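PDB 6VH5: prephenate dehydratase:Amino acid-binding ACT from Brucella abortus, which probably catalyses the conversion of prephenate to phenylpyruvate in phenylalanine biosynthesis, and binds phenylalanine at its ACT domain. Local coordinates for residues G148-V160 / A167-L179. Numbering follows the deposited sequence.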
loop_
_atom_site.group_PDB
_atom_site.type_symbol
_atom_site.label_atom_id
_atom_site.label_comp_id
_atom_site.label_asym_id
_atom_site.label_seq_id
_atom_site.Cartn_x
_atom_site.Cartn_y
_atom_site.Cartn_z
ATOM N N GLY A 148 18.861 -3.714 -0.384
ATOM C CA GLY A 148 17.566 -4.182 -0.869
ATOM C C GLY A 148 16.567 -4.491 0.233
ATOM O O GLY A 148 15.366 -4.246 0.082
ATOM N N ASP A 149 17.044 -5.013 1.360
ATOM C CA ASP A 149 16.192 -5.491 2.441
ATOM C C ASP A 149 16.866 -5.153 3.761
ATOM O O ASP A 149 18.093 -5.160 3.857
ATOM C CB ASP A 149 15.943 -7.011 2.307
ATOM C CG ASP A 149 15.031 -7.579 3.393
ATOM O OD1 ASP A 149 15.429 -7.549 4.577
ATOM O OD2 ASP A 149 13.929 -8.088 3.059
ATOM N N THR A 150 16.062 -4.824 4.770
ATOM C CA THR A 150 16.620 -4.419 6.056
ATOM C C THR A 150 17.367 -5.568 6.732
ATOM O O THR A 150 18.534 -5.427 7.112
ATOM C CB THR A 150 15.506 -3.877 6.943
ATOM O OG1 THR A 150 15.116 -2.583 6.460
ATOM C CG2 THR A 150 15.990 -3.738 8.348
ATOM N N ALA A 151 16.710 -6.718 6.897
ATOM C CA ALA A 151 17.397 -7.886 7.443
ATOM C C ALA A 151 18.585 -8.288 6.578
ATOM O O ALA A 151 19.590 -8.792 7.098
ATOM C CB ALA A 151 16.421 -9.059 7.572
ATOM N N GLY A 152 18.489 -8.074 5.260
ATOM C CA GLY A 152 19.617 -8.343 4.390
ATOM C C GLY A 152 20.829 -7.493 4.716
ATOM O O GLY A 152 21.963 -7.961 4.614
ATOM N N ALA A 153 20.606 -6.252 5.146
ATOM C CA ALA A 153 21.712 -5.387 5.536
ATOM C C ALA A 153 22.483 -5.978 6.705
ATOM O O ALA A 153 23.718 -5.918 6.736
ATOM C CB ALA A 153 21.188 -3.993 5.884
ATOM N N ALA A 154 21.775 -6.568 7.672
ATOM C CA ALA A 154 22.470 -7.265 8.750
ATOM C C ALA A 154 23.240 -8.469 8.218
ATOM O O ALA A 154 24.398 -8.690 8.597
ATOM C CB ALA A 154 21.481 -7.692 9.832
ATOM N N ARG A 155 22.620 -9.252 7.330
ATOM C CA ARG A 155 23.338 -10.348 6.685
ATOM C C ARG A 155 24.565 -9.847 5.925
ATOM O O ARG A 155 25.637 -10.459 5.994
ATOM C CB ARG A 155 22.396 -11.112 5.755
ATOM C CG ARG A 155 23.076 -12.239 4.993
ATOM C CD ARG A 155 22.101 -13.082 4.171
ATOM N NE ARG A 155 21.213 -12.292 3.324
ATOM C CZ ARG A 155 21.587 -11.656 2.219
ATOM N NH1 ARG A 155 22.850 -11.680 1.828
ATOM N NH2 ARG A 155 20.698 -10.971 1.516
ATOM N N LEU A 156 24.431 -8.723 5.215
ATOM C CA LEU A 156 25.553 -8.191 4.448
ATOM C C LEU A 156 26.714 -7.807 5.359
ATOM O O LEU A 156 27.881 -8.034 5.023
ATOM C CB LEU A 156 25.102 -6.984 3.623
ATOM C CG LEU A 156 26.210 -6.305 2.812
ATOM C CD1 LEU A 156 26.558 -7.160 1.603
ATOM C CD2 LEU A 156 25.841 -4.881 2.400
ATOM N N VAL A 157 26.412 -7.205 6.507
ATOM C CA VAL A 157 27.454 -6.771 7.429
ATOM C C VAL A 157 28.203 -7.968 8.003
ATOM O O VAL A 157 29.430 -7.936 8.148
ATOM C CB VAL A 157 26.836 -5.883 8.531
ATOM C CG1 VAL A 157 27.766 -5.752 9.729
ATOM C CG2 VAL A 157 26.527 -4.502 7.971
ATOM N N ALA A 158 27.488 -9.041 8.330
ATOM C CA ALA A 158 28.144 -10.221 8.886
ATOM C C ALA A 158 28.981 -10.945 7.844
ATOM O O ALA A 158 29.994 -11.566 8.187
ATOM C CB ALA A 158 27.102 -11.183 9.462
ATOM N N ASP A 159 28.593 -10.853 6.570
ATOM C CA ASP A 159 29.286 -11.602 5.530
ATOM C C ASP A 159 30.527 -10.858 5.049
ATOM O O ASP A 159 31.585 -11.467 4.871
ATOM C CB ASP A 159 28.335 -11.891 4.364
ATOM C CG ASP A 159 27.160 -12.791 4.769
ATOM O OD1 ASP A 159 26.113 -12.777 4.077
ATOM O OD2 ASP A 159 27.268 -13.495 5.799
ATOM N N VAL A 160 30.428 -9.537 4.874
ATOM C CA VAL A 160 31.550 -8.775 4.334
ATOM C C VAL A 160 32.654 -8.614 5.374
ATOM O O VAL A 160 33.836 -8.520 5.021
ATOM C CB VAL A 160 31.046 -7.418 3.808
ATOM C CG1 VAL A 160 32.205 -6.531 3.371
ATOM C CG2 VAL A 160 30.063 -7.643 2.660
ATOM N N ALA A 167 24.639 -1.638 10.326
ATOM C CA ALA A 167 23.312 -1.886 9.771
ATOM C C ALA A 167 22.227 -1.363 10.709
ATOM O O ALA A 167 22.411 -1.313 11.928
ATOM C CB ALA A 167 23.073 -3.383 9.494
ATOM N N LEU A 168 21.089 -0.989 10.119
ATOM C CA LEU A 168 19.862 -0.667 10.845
ATOM C C LEU A 168 18.856 -1.763 10.526
ATOM O O LEU A 168 18.398 -1.869 9.383
ATOM C CB LEU A 168 19.316 0.694 10.428
ATOM C CG LEU A 168 20.175 1.918 10.673
ATOM C CD1 LEU A 168 19.600 3.103 9.928
ATOM C CD2 LEU A 168 20.214 2.184 12.160
ATOM N N ALA A 169 18.492 -2.548 11.534
ATOM C CA ALA A 169 17.725 -3.765 11.311
ATOM C C ALA A 169 16.927 -4.080 12.564
ATOM O O ALA A 169 17.202 -3.534 13.642
ATOM C CB ALA A 169 18.651 -4.933 10.939
ATOM N N PRO A 170 15.929 -4.966 12.462
ATOM C CA PRO A 170 15.180 -5.378 13.655
ATOM C C PRO A 170 16.065 -6.143 14.623
ATOM O O PRO A 170 17.050 -6.773 14.237
ATOM C CB PRO A 170 14.074 -6.284 13.091
ATOM C CG PRO A 170 13.925 -5.867 11.658
ATOM C CD PRO A 170 15.343 -5.534 11.237
ATOM N N ARG A 171 15.667 -6.111 15.899
ATOM C CA ARG A 171 16.461 -6.741 16.949
ATOM C C ARG A 171 16.739 -8.211 16.640
ATOM O O ARG A 171 17.828 -8.716 16.941
ATOM C CB ARG A 171 15.748 -6.601 18.295
ATOM C CG ARG A 171 16.380 -7.415 19.419
ATOM C CD ARG A 171 15.675 -7.204 20.747
ATOM N NE ARG A 171 15.467 -5.785 21.014
ATOM C CZ ARG A 171 16.361 -4.984 21.589
ATOM N NH1 ARG A 171 16.069 -3.706 21.783
ATOM N NH2 ARG A 171 17.551 -5.454 21.953
ATOM N N LEU A 172 15.773 -8.905 16.022
ATOM C CA LEU A 172 15.932 -10.325 15.711
ATOM C C LEU A 172 17.130 -10.583 14.805
ATOM O O LEU A 172 17.862 -11.561 14.997
ATOM C CB LEU A 172 14.654 -10.876 15.068
ATOM C CG LEU A 172 14.770 -12.290 14.484
ATOM C CD1 LEU A 172 15.039 -13.321 15.572
ATOM C CD2 LEU A 172 13.497 -12.641 13.724
ATOM N N ALA A 173 17.355 -9.714 13.818
ATOM C CA ALA A 173 18.454 -9.945 12.891
ATOM C C ALA A 173 19.801 -9.905 13.597
ATOM O O ALA A 173 20.735 -10.599 13.177
ATOM C CB ALA A 173 18.418 -8.920 11.756
ATOM N N ALA A 174 19.921 -9.130 14.682
ATOM C CA ALA A 174 21.193 -9.079 15.403
ATOM C C ALA A 174 21.521 -10.425 16.041
ATOM O O ALA A 174 22.673 -10.879 15.990
ATOM C CB ALA A 174 21.176 -7.973 16.456
ATOM N N ASP A 175 20.527 -11.070 16.657
ATOM C CA ASP A 175 20.761 -12.374 17.271
ATOM C C ASP A 175 21.111 -13.419 16.220
ATOM O O ASP A 175 22.008 -14.243 16.428
ATOM C CB ASP A 175 19.529 -12.822 18.060
ATOM C CG ASP A 175 18.891 -11.692 18.853
ATOM O OD1 ASP A 175 19.612 -10.747 19.246
ATOM O OD2 ASP A 175 17.662 -11.756 19.086
ATOM N N LEU A 176 20.420 -13.390 15.077
ATOM C CA LEU A 176 20.621 -14.413 14.055
ATOM C C LEU A 176 22.005 -14.310 13.423
ATOM O O LEU A 176 22.658 -15.332 13.176
ATOM C CB LEU A 176 19.528 -14.312 12.986
ATOM C CG LEU A 176 18.138 -14.830 13.374
ATOM C CD1 LEU A 176 17.190 -14.900 12.170
ATOM C CD2 LEU A 176 18.226 -16.186 14.072
ATOM N N TYR A 177 22.479 -13.096 13.161
ATOM C CA TYR A 177 23.758 -12.917 12.487
ATOM C C TYR A 177 24.909 -12.628 13.445
ATOM O O TYR A 177 26.003 -12.277 12.993
ATOM C CB TYR A 177 23.639 -11.815 11.431
ATOM C CG TYR A 177 22.724 -12.225 10.309
ATOM C CD1 TYR A 177 23.151 -13.127 9.342
ATOM C CD2 TYR A 177 21.425 -11.752 10.235
ATOM C CE1 TYR A 177 22.312 -13.536 8.318
ATOM C CE2 TYR A 177 20.581 -12.148 9.212
ATOM C CZ TYR A 177 21.034 -13.046 8.258
ATOM O OH TYR A 177 20.209 -13.448 7.235
ATOM N N GLY A 178 24.699 -12.799 14.749
ATOM C CA GLY A 178 25.767 -12.622 15.722
ATOM C C GLY A 178 26.372 -11.236 15.711
ATOM O O GLY A 178 27.593 -11.096 15.833
ATOM N N LEU A 179 25.540 -10.204 15.573
ATOM C CA LEU A 179 26.000 -8.825 15.516
ATOM C C LEU A 179 25.776 -8.121 16.849
ATOM O O LEU A 179 24.851 -8.444 17.598
ATOM C CB LEU A 179 25.284 -8.050 14.405
ATOM C CG LEU A 179 25.538 -8.490 12.955
ATOM C CD1 LEU A 179 24.804 -7.568 11.971
ATOM C CD2 LEU A 179 27.029 -8.575 12.635
HETATM O O HOH W 1 18.732 -13.046 5.068
#
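The Y177 ring lies flat against helix 150-160: R155 CA stands 3.7 Å above the ring plane, over its centre, and the carbonyl carbon of A154 sits over the same face, offset toward the rim. The methyls of A154 and A158 approach the ring obliquely. R155 sends its aliphatic chain alongside the tyrosine, its CB 3.4 Å from Y177 CZ. With CG anti to the backbone N (chi1 178°) and a bend at chi3, that chain carries the guanidinium past the phenol, the two planes 68° apart. Y177 OH lies near the guanidinium plane, at its edge, where a water in that plane accepts from R155 NE (3.1 Å) and is hydrogen-bonded to Y177 OH (2.7 Å). The guanidinium's main charged partner is E32, salt-bridged through NH2. Helix 150-160 is the connection of a beta-alpha-beta crossover between parallel strands 143-146 and 165-169, with 122-125 between them; its axis passes 6.9 Å from that of residues 167-169, roughly antiparallel (141°). Alanines facing each other, A153 on A167 and A154 on A169, are consistent with that closeness. A167 CB also touches V157 CG2. Helix 171-176, following the strand, packs beside helix 150-160, A173 CB 3.8 Å from A154 CB. L179 reaches A154 O with CD1 (3.6 Å) and A158 with CD2. At the helix start, where D149 OD1 caps G152 N, T150 CG2 sits against the strand end, nearest L168 O (3.2 Å), with P170 CD beside it.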